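Local coordinates for 3-oxoacyl-[acyl-carrier-protein] reductase (Sinorhizobium meliloti, PDB 3U9L) that probably reduces 3-oxoacyl groups carried by acyl carrier protein, with NADPH as hydride donor, as a member of the short-chain dehydrogenase/reductase family, at residues L9-S14 with Y33-D38; I92-H97 with I142-S147; L178-I183 with V290-L295; T185-P190 with P260-V265. All coordinates share one frame; numbering follows the deposited sequence.

From the N terminus, contact 1 closes a short loop through helix 16-27, joining strand 7-10 to strand 31-36. Contact 2 then spans helix 108-136 to pair strand 90-93 with strand 139-144. Neither encloses another contact. Contact 3 closes a much longer loop, tying the end of helix 158-179 to the loop after helix 272-289, and contact 4 is nested inside it, pairing strand 183-190 with strand 262-265. Contacts 1, 2 and 4 lie on one parallel sheet: Leu9 O meets Ile92 N between contacts 1 and 2, and Ile188 O meets Ser145 N between contacts 2 and 4. Contact 3 lies off the sheet, its first segment leading into contact 4, and borders the second subunit.

Contact 1. Residues L9-S14 with Y33-D38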
loop_
_atom_site.group_PDB
_atom_site.type_symbol
_atom_site.label_atom_id
_atom_site.label_comp_id
_atom_site.label_asym_id
_atom_site.label_seq_id
_atom_site.Cartn_x
_atom_site.Cartn_y
_atom_site.Cartn_z
ATOM N N LEU A 9 -20.001 14.464 -3.848
ATOM C CA LEU A 9 -19.107 14.954 -2.806
ATOM C C LEU A 9 -17.676 14.628 -3.218
ATOM O O LEU A 9 -17.388 13.461 -3.556
ATOM C CB LEU A 9 -19.417 14.302 -1.477
ATOM C CG LEU A 9 -18.348 14.443 -0.377
ATOM C CD1 LEU A 9 -18.082 15.931 0.062
ATOM C CD2 LEU A 9 -18.793 13.574 0.836
ATOM N N ILE A 10 -16.795 15.638 -3.208
ATOM C CA ILE A 10 -15.362 15.466 -3.457
ATOM C C ILE A 10 -14.575 15.905 -2.231
ATOM O O ILE A 10 -14.808 17.000 -1.690
ATOM C CB ILE A 10 -14.912 16.361 -4.581
ATOM C CG1 ILE A 10 -15.957 16.328 -5.674
ATOM C CG2 ILE A 10 -13.483 16.006 -5.079
ATOM C CD1 ILE A 10 -15.705 17.369 -6.698
ATOM N N THR A 11 -13.647 15.069 -1.790
ATOM C CA THR A 11 -12.793 15.422 -0.668
ATOM C C THR A 11 -11.492 16.119 -1.141
ATOM O O THR A 11 -11.080 16.001 -2.308
ATOM C CB THR A 11 -12.500 14.221 0.254
ATOM O OG1 THR A 11 -11.759 13.230 -0.465
ATOM C CG2 THR A 11 -13.835 13.610 0.785
ATOM N N GLY A 12 -10.894 16.884 -0.238
ATOM C CA GLY A 12 -9.626 17.556 -0.514
ATOM C C GLY A 12 -9.720 18.404 -1.762
ATOM O O GLY A 12 -8.818 18.391 -2.590
ATOM N N ALA A 13 -10.822 19.127 -1.901
ATOM C CA ALA A 13 -11.079 19.911 -3.108
ATOM C C ALA A 13 -10.605 21.372 -3.079
ATOM O O ALA A 13 -11.069 22.158 -3.897
ATOM C CB ALA A 13 -12.505 19.887 -3.438
ATOM N N SER A 14 -9.700 21.730 -2.167
ATOM C CA SER A 14 -9.279 23.131 -2.054
ATOM C C SER A 14 -8.532 23.644 -3.271
ATOM O O SER A 14 -8.609 24.814 -3.589
ATOM C CB SER A 14 -8.436 23.378 -0.803
ATOM O OG SER A 14 -7.341 22.504 -0.760
ATOM N N TYR A 33 -20.592 19.121 -3.948
ATOM C CA TYR A 33 -20.035 19.561 -2.681
ATOM C C TYR A 33 -18.543 19.478 -2.693
ATOM O O TYR A 33 -17.978 18.378 -2.669
ATOM C CB TYR A 33 -20.595 18.729 -1.552
ATOM C CG TYR A 33 -22.018 19.083 -1.270
ATOM C CD1 TYR A 33 -23.063 18.314 -1.796
ATOM C CD2 TYR A 33 -22.329 20.177 -0.485
ATOM C CE1 TYR A 33 -24.340 18.614 -1.550
ATOM C CE2 TYR A 33 -23.626 20.472 -0.209
ATOM C CZ TYR A 33 -24.625 19.708 -0.744
ATOM O OH TYR A 33 -25.937 20.019 -0.496
ATOM N N ALA A 34 -17.884 20.627 -2.753
ATOM C CA ALA A 34 -16.441 20.623 -2.768
ATOM C C ALA A 34 -15.957 20.812 -1.330
ATOM O O ALA A 34 -15.939 21.940 -0.812
ATOM C CB ALA A 34 -15.902 21.735 -3.695
ATOM N N SER A 35 -15.523 19.733 -0.685
ATOM C CA SER A 35 -15.221 19.796 0.731
ATOM C C SER A 35 -13.723 19.938 1.008
ATOM O O SER A 35 -12.880 19.577 0.171
ATOM C CB SER A 35 -15.766 18.552 1.458
ATOM O OG SER A 35 -14.840 17.493 1.301
HETATM N N MSE A 36 -13.398 20.465 2.186
HETATM C CA MSE A 36 -11.994 20.701 2.589
HETATM C C MSE A 36 -11.914 21.060 4.077
HETATM O O MSE A 36 -12.910 21.385 4.681
HETATM C CB MSE A 36 -11.385 21.837 1.753
HETATM C CG MSE A 36 -11.980 23.218 2.062
HETATM SE SE MSE A 36 -11.821 24.505 0.525
HETATM C CE MSE A 36 -13.124 23.681 -0.721
ATOM N N ARG A 37 -10.722 20.990 4.651
ATOM C CA ARG A 37 -10.487 21.280 6.062
ATOM C C ARG A 37 -10.369 22.801 6.311
ATOM O O ARG A 37 -9.983 23.564 5.440
ATOM C CB ARG A 37 -9.173 20.624 6.504
ATOM C CG ARG A 37 -8.586 19.604 5.465
ATOM C CD ARG A 37 -7.878 20.241 4.181
ATOM N NE ARG A 37 -8.500 20.024 2.836
ATOM C CZ ARG A 37 -7.813 20.240 1.718
ATOM N NH1 ARG A 37 -8.346 20.119 0.521
ATOM N NH2 ARG A 37 -6.550 20.619 1.825
ATOM N N ASP A 38 -10.714 23.217 7.516
ATOM C CA ASP A 38 -10.419 24.556 7.979
ATOM C C ASP A 38 -10.842 25.668 7.022
ATOM O O ASP A 38 -10.010 26.462 6.610
ATOM C CB ASP A 38 -8.915 24.676 8.209
ATOM C CG ASP A 38 -8.557 25.888 9.074
ATOM O OD1 ASP A 38 -9.483 26.570 9.592
ATOM O OD2 ASP A 38 -7.351 26.143 9.228
HETATM O O HOH W 1 -12.529 17.065 2.439
#
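Leu9 and Ile10 run parallel to Tyr33 and Ala34 as neighbouring strands, tied by Ile10 N to Tyr33 O at 3.0 Å and by Ser35 N to Ile10 O, also 3.0 Å. With helix 16-27 between them, these strands form the first beta-alpha-beta unit of the Rossmann fold, and Thr11 and Gly12 open the TGxxxGxG sequence that lines the dinucleotide pocket in classical members of the family. The pairing continues past the end of strand 7-10: Ala13 N gives a nearly straight bond (167°) to Ser35 O, drawing the glycine-rich turn against strand 31-36. Gly12 has a positive phi of 55°, which suits glycine. On the face shared by Leu9 and Tyr33, Leu9 CD1 lies 3.8 Å from Ser35 CB and also meets Tyr33 CB, with helix 71-85 packing on Leu9. On the other face the methyls of Ala13 and Ala34 touch, CB to CB at 3.9 Å. CG of Met36, present as selenomethionine, stands between backbone N and carbonyl carbon (chi1 69°), bringing SE alongside Ser14 CB, and the bend at chi3 turns CE toward Ser14 CA and Ala13 O; helix 44-57 packs on it as well. Thr11 OG1 faces the next strand, where it is bonded to the backbone N of Asn94 and Ala95. Arg37 bends at chi2 and chi3 to bring NH1 over the turn, where it makes a weak bond to Ser14 OG at 2.9 Å; a basic residue here is consistent with NADPH preference. A water joins the other flank, 3.1 Å from Gly12 N and 2.6 Å from Ser35 OG.

Contact 2. Residues I92-H97 with I142-S147; sequences IHNAGH and IWISSS
Ile142 O takes the N-H of His93 at 2.8 Å and is also approached by the CA-H of Ile92, with 3.4 Å between Ile92 CA and that oxygen. One step on, Ile144 N returns a bond to His93 O, so strands 90-93 and 139-144 pair in parallel at the centre of the Rossmann sheet. The first strand runs into the Asn94-Ala95-Gly96 sequence, the NAG motif of classical short-chain dehydrogenases. The main side-chain contact is an aromatic stack on the face bearing His93 and Trp143. The two side chains point the same way, and the His93 ring lies face to face with the six-membered ring of Trp143, their centroids 4.4 Å apart and their planes inclined by 28°. His93 CD2 sits over the centre of the indole's six-membered ring, whereas Trp143 CZ3 falls toward the rim of the imidazole. A hydrogen bond from His93 NE2 to Asn126 OD1 of helix 108-136 fixes the rotation of the imidazole, and Met167 and Ala171 of helix 158-179 pack on Trp143. A leucine in place of Trp143 is likely to leave the His93 face without its flat partner and to open a gap toward helix 158-179. The other face is aliphatic: Ile92 CG2 meets Ile142 CG2 and Ile144 CD1, each at 4.2 Å, and Ile248 of helix 242-252 covers all three isoleucines. Past the last backbone bond, chi1 of 171° turns the Asn94 amide toward Ile144, and chi2 leaves Asn94 OD1 3.6 Å from Ile144 CG1.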
loop_
_atom_site.group_PDB
_atom_site.type_symbol
_atom_site.label_atom_id
_atom_site.label_comp_id
_atom_site.label_asym_id
_atom_site.label_seq_id
_atom_site.Cartn_x
_atom_site.Cartn_y
_atom_site.Cartn_z
ATOM N N ILE A 92 -16.249 11.101 -4.418
ATOM C CA ILE A 92 -14.929 11.225 -5.029
ATOM C C ILE A 92 -13.841 11.340 -3.965
ATOM O O ILE A 92 -13.701 12.371 -3.286
ATOM C CB ILE A 92 -14.846 12.362 -6.116
ATOM C CG1 ILE A 92 -16.049 12.322 -7.084
ATOM C CG2 ILE A 92 -13.509 12.281 -6.875
ATOM C CD1 ILE A 92 -15.995 13.435 -8.223
ATOM N N HIS A 93 -13.100 10.244 -3.797
ATOM C CA HIS A 93 -12.008 10.212 -2.852
ATOM C C HIS A 93 -10.760 10.853 -3.478
ATOM O O HIS A 93 -10.099 10.264 -4.347
ATOM C CB HIS A 93 -11.680 8.780 -2.433
ATOM C CG HIS A 93 -12.719 8.161 -1.560
ATOM N ND1 HIS A 93 -12.875 8.501 -0.246
ATOM C CD2 HIS A 93 -13.655 7.209 -1.831
ATOM C CE1 HIS A 93 -13.842 7.767 0.294
ATOM N NE2 HIS A 93 -14.337 6.996 -0.652
ATOM N N ASN A 94 -10.401 12.027 -2.998
ATOM C CA ASN A 94 -9.290 12.764 -3.590
ATOM C C ASN A 94 -8.358 13.294 -2.522
ATOM O O ASN A 94 -7.172 13.423 -2.763
ATOM C CB ASN A 94 -9.819 13.903 -4.472
ATOM C CG ASN A 94 -8.701 14.855 -4.946
ATOM O OD1 ASN A 94 -7.904 14.512 -5.809
ATOM N ND2 ASN A 94 -8.672 16.042 -4.399
ATOM N N ALA A 95 -8.840 13.627 -1.330
ATOM C CA ALA A 95 -7.848 14.071 -0.311
ATOM C C ALA A 95 -6.480 13.313 -0.390
ATOM O O ALA A 95 -6.447 12.076 -0.444
ATOM C CB ALA A 95 -8.481 14.012 1.159
ATOM N N GLY A 96 -5.356 14.036 -0.377
ATOM C CA GLY A 96 -4.035 13.424 -0.486
ATOM C C GLY A 96 -2.915 14.375 -0.082
ATOM O O GLY A 96 -3.158 15.554 0.217
ATOM N N HIS A 97 -1.687 13.890 -0.037
ATOM C CA HIS A 97 -0.557 14.737 0.406
ATOM C C HIS A 97 0.697 13.904 0.267
ATOM O O HIS A 97 0.687 12.737 0.711
ATOM C CB HIS A 97 -0.683 15.136 1.898
ATOM C CG HIS A 97 0.514 15.872 2.439
ATOM N ND1 HIS A 97 1.284 15.394 3.489
ATOM C CD2 HIS A 97 1.085 17.051 2.069
ATOM C CE1 HIS A 97 2.277 16.239 3.737
ATOM N NE2 HIS A 97 2.173 17.254 2.888
ATOM N N ILE A 142 -15.565 7.085 -6.942
ATOM C CA ILE A 142 -14.432 7.358 -7.809
ATOM C C ILE A 142 -13.243 7.594 -6.904
ATOM O O ILE A 142 -13.295 8.417 -5.975
ATOM C CB ILE A 142 -14.710 8.635 -8.710
ATOM C CG1 ILE A 142 -15.961 8.440 -9.575
ATOM C CG2 ILE A 142 -13.516 9.002 -9.559
ATOM C CD1 ILE A 142 -16.254 9.611 -10.506
ATOM N N TRP A 143 -12.140 6.908 -7.174
ATOM C CA TRP A 143 -10.949 7.099 -6.357
ATOM C C TRP A 143 -9.908 7.749 -7.247
ATOM O O TRP A 143 -9.753 7.359 -8.413
ATOM C CB TRP A 143 -10.439 5.719 -5.904
ATOM C CG TRP A 143 -11.419 4.891 -5.079
ATOM C CD1 TRP A 143 -12.558 4.232 -5.539
ATOM C CD2 TRP A 143 -11.326 4.604 -3.683
ATOM N NE1 TRP A 143 -13.173 3.539 -4.481
ATOM C CE2 TRP A 143 -12.430 3.743 -3.346
ATOM C CE3 TRP A 143 -10.415 4.964 -2.677
ATOM C CZ2 TRP A 143 -12.631 3.278 -2.045
ATOM C CZ3 TRP A 143 -10.596 4.463 -1.414
ATOM C CH2 TRP A 143 -11.700 3.654 -1.099
ATOM N N ILE A 144 -9.186 8.729 -6.731
ATOM C CA ILE A 144 -8.044 9.285 -7.485
ATOM C C ILE A 144 -6.856 8.552 -6.993
ATOM O O ILE A 144 -6.424 8.709 -5.838
ATOM C CB ILE A 144 -7.828 10.799 -7.262
ATOM C CG1 ILE A 144 -9.131 11.560 -7.409
ATOM C CG2 ILE A 144 -6.657 11.340 -8.171
ATOM C CD1 ILE A 144 -9.823 11.311 -8.696
ATOM N N SER A 145 -6.321 7.706 -7.850
ATOM C CA SER A 145 -5.268 6.840 -7.454
ATOM C C SER A 145 -4.003 7.541 -7.971
ATOM O O SER A 145 -3.956 8.776 -7.983
ATOM C CB SER A 145 -5.458 5.493 -8.133
ATOM O OG SER A 145 -4.515 4.554 -7.708
ATOM N N SER A 146 -3.023 6.759 -8.425
ATOM C CA SER A 146 -1.740 7.304 -8.829
ATOM C C SER A 146 -1.035 6.346 -9.786
ATOM O O SER A 146 -0.936 5.160 -9.517
ATOM C CB SER A 146 -0.895 7.495 -7.558
ATOM O OG SER A 146 0.383 7.963 -7.853
ATOM N N SER A 147 -0.495 6.867 -10.883
ATOM C CA SER A 147 0.285 6.034 -11.809
ATOM C C SER A 147 1.429 5.315 -11.093
ATOM O O SER A 147 1.899 4.252 -11.545
ATOM C CB SER A 147 0.842 6.914 -12.959
ATOM O OG SER A 147 1.909 7.736 -12.512
#

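Contact 3. Residues L178-I183 with V290-L295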
loop_
_atom_site.group_PDB
_atom_site.type_symbol
_atom_site.label_atom_id
_atom_site.label_comp_id
_atom_site.label_asym_id
_atom_site.label_seq_id
_atom_site.Cartn_x
_atom_site.Cartn_y
_atom_site.Cartn_z
ATOM N N LEU A 178 -18.777 -4.041 -2.738
ATOM C CA LEU A 178 -19.952 -3.219 -2.865
ATOM C C LEU A 178 -20.768 -3.586 -4.090
ATOM O O LEU A 178 -21.864 -3.031 -4.287
ATOM C CB LEU A 178 -19.576 -1.738 -3.001
ATOM C CG LEU A 178 -18.865 -1.088 -1.800
ATOM C CD1 LEU A 178 -18.440 0.309 -2.170
ATOM C CD2 LEU A 178 -19.848 -1.083 -0.590
ATOM N N SER A 179 -20.220 -4.413 -4.975
ATOM C CA SER A 179 -20.936 -4.593 -6.229
ATOM C C SER A 179 -22.378 -5.218 -6.026
ATOM O O SER A 179 -23.304 -4.881 -6.771
ATOM C CB SER A 179 -20.140 -5.417 -7.243
ATOM O OG SER A 179 -19.970 -6.700 -6.695
ATOM N N ARG A 180 -22.530 -6.149 -5.088
ATOM C CA ARG A 180 -23.869 -6.774 -4.920
ATOM C C ARG A 180 -24.833 -5.747 -4.342
ATOM O O ARG A 180 -26.059 -5.911 -4.430
ATOM C CB ARG A 180 -23.794 -8.044 -4.082
ATOM C CG ARG A 180 -23.168 -9.228 -4.853
ATOM C CD ARG A 180 -23.132 -10.451 -3.990
ATOM N NE ARG A 180 -22.475 -11.517 -4.724
ATOM C CZ ARG A 180 -22.106 -12.685 -4.201
ATOM N NH1 ARG A 180 -22.367 -12.963 -2.934
ATOM N NH2 ARG A 180 -21.439 -13.562 -4.954
ATOM N N TRP A 181 -24.275 -4.647 -3.808
ATOM C CA TRP A 181 -25.125 -3.584 -3.324
ATOM C C TRP A 181 -25.504 -2.616 -4.417
ATOM O O TRP A 181 -26.158 -1.635 -4.137
ATOM C CB TRP A 181 -24.525 -2.838 -2.144
ATOM C CG TRP A 181 -24.180 -3.622 -0.910
ATOM C CD1 TRP A 181 -23.004 -4.317 -0.664
ATOM C CD2 TRP A 181 -24.943 -3.698 0.309
ATOM N NE1 TRP A 181 -23.000 -4.831 0.619
ATOM C CE2 TRP A 181 -24.186 -4.497 1.223
ATOM C CE3 TRP A 181 -26.195 -3.194 0.700
ATOM C CZ2 TRP A 181 -24.626 -4.762 2.505
ATOM C CZ3 TRP A 181 -26.646 -3.486 1.969
ATOM C CH2 TRP A 181 -25.849 -4.273 2.869
ATOM N N GLY A 182 -25.145 -2.899 -5.662
ATOM C CA GLY A 182 -25.410 -1.993 -6.750
ATOM C C GLY A 182 -24.470 -0.781 -6.928
ATOM O O GLY A 182 -24.738 0.093 -7.776
ATOM N N ILE A 183 -23.403 -0.705 -6.125
ATOM C CA ILE A 183 -22.496 0.433 -6.147
ATOM C C ILE A 183 -21.321 0.226 -7.130
ATOM O O ILE A 183 -20.638 -0.793 -7.107
ATOM C CB ILE A 183 -22.031 0.812 -4.744
ATOM C CG1 ILE A 183 -23.251 1.321 -3.948
ATOM C CG2 ILE A 183 -20.930 1.899 -4.758
ATOM C CD1 ILE A 183 -22.952 1.278 -2.424
ATOM N N VAL A 290 -12.703 -18.644 -9.488
ATOM C CA VAL A 290 -13.316 -19.155 -8.268
ATOM C C VAL A 290 -14.855 -19.104 -8.247
ATOM O O VAL A 290 -15.459 -19.428 -7.238
ATOM C CB VAL A 290 -12.737 -18.489 -7.007
ATOM C CG1 VAL A 290 -11.233 -18.802 -6.903
ATOM C CG2 VAL A 290 -13.005 -16.978 -7.015
ATOM N N GLY A 291 -15.473 -18.651 -9.328
ATOM C CA GLY A 291 -16.918 -18.651 -9.411
ATOM C C GLY A 291 -17.491 -17.363 -8.859
ATOM O O GLY A 291 -18.687 -17.320 -8.530
ATOM N N LEU A 292 -16.671 -16.310 -8.746
ATOM C CA LEU A 292 -17.169 -15.035 -8.220
ATOM C C LEU A 292 -17.166 -13.928 -9.230
ATOM O O LEU A 292 -16.964 -12.759 -8.881
ATOM C CB LEU A 292 -16.378 -14.609 -6.985
ATOM C CG LEU A 292 -16.673 -15.524 -5.784
ATOM C CD1 LEU A 292 -15.583 -15.268 -4.742
ATOM C CD2 LEU A 292 -18.062 -15.137 -5.231
ATOM N N SER A 293 -17.408 -14.259 -10.492
ATOM C CA SER A 293 -17.322 -13.228 -11.522
ATOM C C SER A 293 -18.430 -12.160 -11.390
ATOM O O SER A 293 -18.332 -11.092 -11.973
ATOM C CB SER A 293 -17.407 -13.859 -12.920
ATOM O OG SER A 293 -18.673 -14.471 -13.055
ATOM N N ASP A 294 -19.503 -12.452 -10.661
ATOM C CA ASP A 294 -20.570 -11.460 -10.498
ATOM C C ASP A 294 -20.060 -10.225 -9.727
ATOM O O ASP A 294 -20.594 -9.117 -9.873
ATOM C CB ASP A 294 -21.806 -12.078 -9.805
ATOM C CG ASP A 294 -21.597 -12.274 -8.295
ATOM O OD1 ASP A 294 -22.199 -11.519 -7.465
ATOM O OD2 ASP A 294 -20.807 -13.166 -7.917
ATOM N N LEU A 295 -19.028 -10.415 -8.912
ATOM C CA LEU A 295 -18.415 -9.313 -8.166
ATOM C C LEU A 295 -17.744 -8.272 -9.085
ATOM O O LEU A 295 -17.403 -7.182 -8.628
ATOM C CB LEU A 295 -17.393 -9.833 -7.158
ATOM C CG LEU A 295 -18.052 -10.768 -6.146
ATOM C CD1 LEU A 295 -17.018 -11.155 -5.075
ATOM C CD2 LEU A 295 -19.323 -10.140 -5.554
HETATM O O HOH W 2 -22.596 -7.937 -8.292
#
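Ser179 and Arg180 meet Asp294 and Leu295 where the type I turn after helix 158-179 lies against the loop after helix 272-289, a helix that ends in a Schellman motif at Gly291. The tight, buried part is Ser179 against Leu295: Ser179 OG comes within 3.2 Å of Leu295 O, and Leu295 CD2 lies 3.7 Å from the same hydroxyl oxygen. The salt bridge of Arg180 with Asp294 is well aligned but sits on the partly exposed side. Arg180 NE meets the syn lone pair of Asp294 OD1 at 2.8 Å, and Arg180 NH2 meets Asp294 OD2 at 3.1 Å, with guanidinium and carboxylate only 23° from coplanar. A weaker bond from Arg180 NH2 to Asp294 OD1 adds to this side-on grip. The arginine chain is extended from CG to NE, which carries its charged end past the turn, while Asp294 CG stands between its own backbone N and carbonyl carbon (chi1 76°) and faces the arginine. Two leucine methyls approach the guanidinium obliquely: Leu295 CD2 lies 3.5 Å from Arg180 NE, and Leu292 CD2 is 3.7 Å from Arg180 NH2. Here the contact borders the second subunit, where Asn220 of that subunit packs on Arg180 and Glu226 of the second subunit forms a long, weak ion pair with Arg180 NH2. A water donates to Asp294 O at 2.8 Å but is held only weakly by Ser179 OG, whose stronger partner is Arg176 O within its own helix.

Contact 4. Residues T185-P190 with P260-V265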
loop_
_atom_site.group_PDB
_atom_site.type_symbol
_atom_site.label_atom_id
_atom_site.label_comp_id
_atom_site.label_asym_id
_atom_site.label_seq_id
_atom_site.Cartn_x
_atom_site.Cartn_y
_atom_site.Cartn_z
ATOM N N THR A 185 -17.766 1.427 -9.242
ATOM C CA THR A 185 -16.458 1.984 -8.918
ATOM C C THR A 185 -15.728 2.374 -10.188
ATOM O O THR A 185 -15.733 1.624 -11.189
ATOM C CB THR A 185 -15.568 0.953 -8.231
ATOM O OG1 THR A 185 -16.116 0.627 -6.946
ATOM C CG2 THR A 185 -14.151 1.524 -8.008
ATOM N N SER A 186 -15.065 3.520 -10.146
ATOM C CA SER A 186 -14.177 3.890 -11.213
ATOM C C SER A 186 -12.920 4.527 -10.578
ATOM O O SER A 186 -13.024 5.329 -9.621
ATOM C CB SER A 186 -14.930 4.809 -12.210
ATOM O OG SER A 186 -14.017 5.219 -13.217
ATOM N N ILE A 187 -11.728 4.137 -11.056
ATOM C CA ILE A 187 -10.507 4.583 -10.461
ATOM C C ILE A 187 -9.740 5.419 -11.503
ATOM O O ILE A 187 -9.481 4.984 -12.619
ATOM C CB ILE A 187 -9.595 3.422 -10.023
ATOM C CG1 ILE A 187 -10.330 2.505 -9.003
ATOM C CG2 ILE A 187 -8.293 4.013 -9.437
ATOM C CD1 ILE A 187 -9.638 1.203 -8.515
ATOM N N ILE A 188 -9.409 6.631 -11.127
ATOM C CA ILE A 188 -8.667 7.519 -11.995
ATOM C C ILE A 188 -7.195 7.366 -11.627
ATOM O O ILE A 188 -6.806 7.429 -10.451
ATOM C CB ILE A 188 -9.113 8.995 -11.797
ATOM C CG1 ILE A 188 -10.673 9.142 -11.805
ATOM C CG2 ILE A 188 -8.409 9.897 -12.780
ATOM C CD1 ILE A 188 -11.422 8.556 -13.035
ATOM N N VAL A 189 -6.402 7.156 -12.659
ATOM C CA VAL A 189 -4.984 6.947 -12.530
ATOM C C VAL A 189 -4.158 8.093 -13.204
ATOM O O VAL A 189 -3.753 8.009 -14.349
ATOM C CB VAL A 189 -4.587 5.527 -13.003
ATOM C CG1 VAL A 189 -3.147 5.257 -12.698
ATOM C CG2 VAL A 189 -5.472 4.486 -12.285
ATOM N N PRO A 190 -3.935 9.181 -12.462
ATOM C CA PRO A 190 -3.182 10.351 -12.971
ATOM C C PRO A 190 -1.703 10.119 -12.933
ATOM O O PRO A 190 -1.199 9.564 -11.952
ATOM C CB PRO A 190 -3.514 11.487 -11.980
ATOM C CG PRO A 190 -4.435 10.916 -10.977
ATOM C CD PRO A 190 -4.447 9.401 -11.099
ATOM N N PRO A 260 -15.976 2.866 -17.081
ATOM C CA PRO A 260 -14.713 2.122 -17.093
ATOM C C PRO A 260 -14.295 1.887 -15.655
ATOM O O PRO A 260 -14.562 2.765 -14.836
ATOM C CB PRO A 260 -13.710 3.092 -17.734
ATOM C CG PRO A 260 -14.445 4.490 -17.837
ATOM C CD PRO A 260 -15.847 4.320 -17.333
ATOM N N PHE A 261 -13.603 0.785 -15.382
ATOM C CA PHE A 261 -13.015 0.537 -14.067
ATOM C C PHE A 261 -11.788 1.451 -13.705
ATOM O O PHE A 261 -11.721 1.923 -12.604
ATOM C CB PHE A 261 -12.622 -0.945 -13.937
ATOM C CG PHE A 261 -12.156 -1.331 -12.559
ATOM C CD1 PHE A 261 -13.038 -1.334 -11.499
ATOM C CD2 PHE A 261 -10.834 -1.695 -12.329
ATOM C CE1 PHE A 261 -12.624 -1.688 -10.224
ATOM C CE2 PHE A 261 -10.405 -2.067 -11.048
ATOM C CZ PHE A 261 -11.305 -2.056 -9.992
ATOM N N ARG A 262 -10.920 1.696 -14.666
ATOM C CA ARG A 262 -9.813 2.623 -14.509
ATOM C C ARG A 262 -9.707 3.567 -15.683
ATOM O O ARG A 262 -9.962 3.166 -16.778
ATOM C CB ARG A 262 -8.481 1.926 -14.356
ATOM C CG ARG A 262 -8.298 1.142 -13.159
ATOM C CD ARG A 262 -6.944 0.587 -13.111
ATOM N NE ARG A 262 -6.779 -0.209 -11.932
ATOM C CZ ARG A 262 -6.483 0.255 -10.747
ATOM N NH1 ARG A 262 -6.397 -0.582 -9.759
ATOM N NH2 ARG A 262 -5.991 1.435 -10.607
ATOM N N VAL A 263 -9.291 4.800 -15.440
ATOM C CA VAL A 263 -9.090 5.755 -16.545
ATOM C C VAL A 263 -7.683 6.279 -16.289
ATOM O O VAL A 263 -7.372 6.706 -15.177
ATOM C CB VAL A 263 -10.161 6.911 -16.585
ATOM C CG1 VAL A 263 -9.828 7.941 -17.648
ATOM C CG2 VAL A 263 -11.558 6.361 -16.861
ATOM N N HIS A 264 -6.824 6.161 -17.296
ATOM C CA HIS A 264 -5.420 6.566 -17.227
ATOM C C HIS A 264 -5.281 7.963 -17.838
ATOM O O HIS A 264 -5.707 8.192 -18.969
ATOM C CB HIS A 264 -4.521 5.507 -17.896
ATOM C CG HIS A 264 -4.619 4.165 -17.225
ATOM N ND1 HIS A 264 -3.939 3.863 -16.063
ATOM C CD2 HIS A 264 -5.375 3.071 -17.504
ATOM C CE1 HIS A 264 -4.273 2.643 -15.663
ATOM N NE2 HIS A 264 -5.148 2.142 -16.505
ATOM N N VAL A 265 -4.721 8.898 -17.082
ATOM C CA VAL A 265 -4.447 10.240 -17.594
ATOM C C VAL A 265 -3.001 10.598 -17.294
ATOM O O VAL A 265 -2.705 11.176 -16.256
ATOM C CB VAL A 265 -5.364 11.261 -16.941
ATOM C CG1 VAL A 265 -5.167 12.675 -17.563
ATOM C CG2 VAL A 265 -6.867 10.828 -17.055
HETATM O O HOH W 3 -1.972 6.041 -15.675
#
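Ile187 N meets Phe261 O at 2.7 Å, Val263 N meets Ile187 O at 2.8 Å, and Val189 N and Val265 N continue the alternation, forming a parallel ladder between the last two strands of the Rossmann sheet, with 262-265 outermost in the chain. Before the ladder begins, Ser186 OG donates to Pro260 O at 3.0 Å, its hydroxyl placed opposite the backbone N (chi1 177°). On one face, Arg262 stretches along Ile187: the guanidinium has Ile187 CD1 over one face, offset toward the rim, and Val189 CG2 at its edge, 3.5 Å from NH2. Ile187 CD1 also touches Phe261 CZ at 3.9 Å, the two side chains lying abreast. On the other face of the sheet, Ile188 CD1 lies 4.1 Å from Val263 CB, with Val251 and Ile248 of helix 242-252 packed beyond. Further out, the arginine is positioned by salt bridges from NH1 to Asp168 of helix 158-179 and from NE to Asp280 of helix 272-289, with Phe276 adding a cation-pi contact. With a leucine in place of Arg262, Asp168 and Asp280 would probably lose their shared countercharge, and the tie between the two helices would go with it. Toward the end of the pairing, a water donates to Val189 O at 3.0 Å and lies in the plane of the His264 ring, 3.0 Å from ND1.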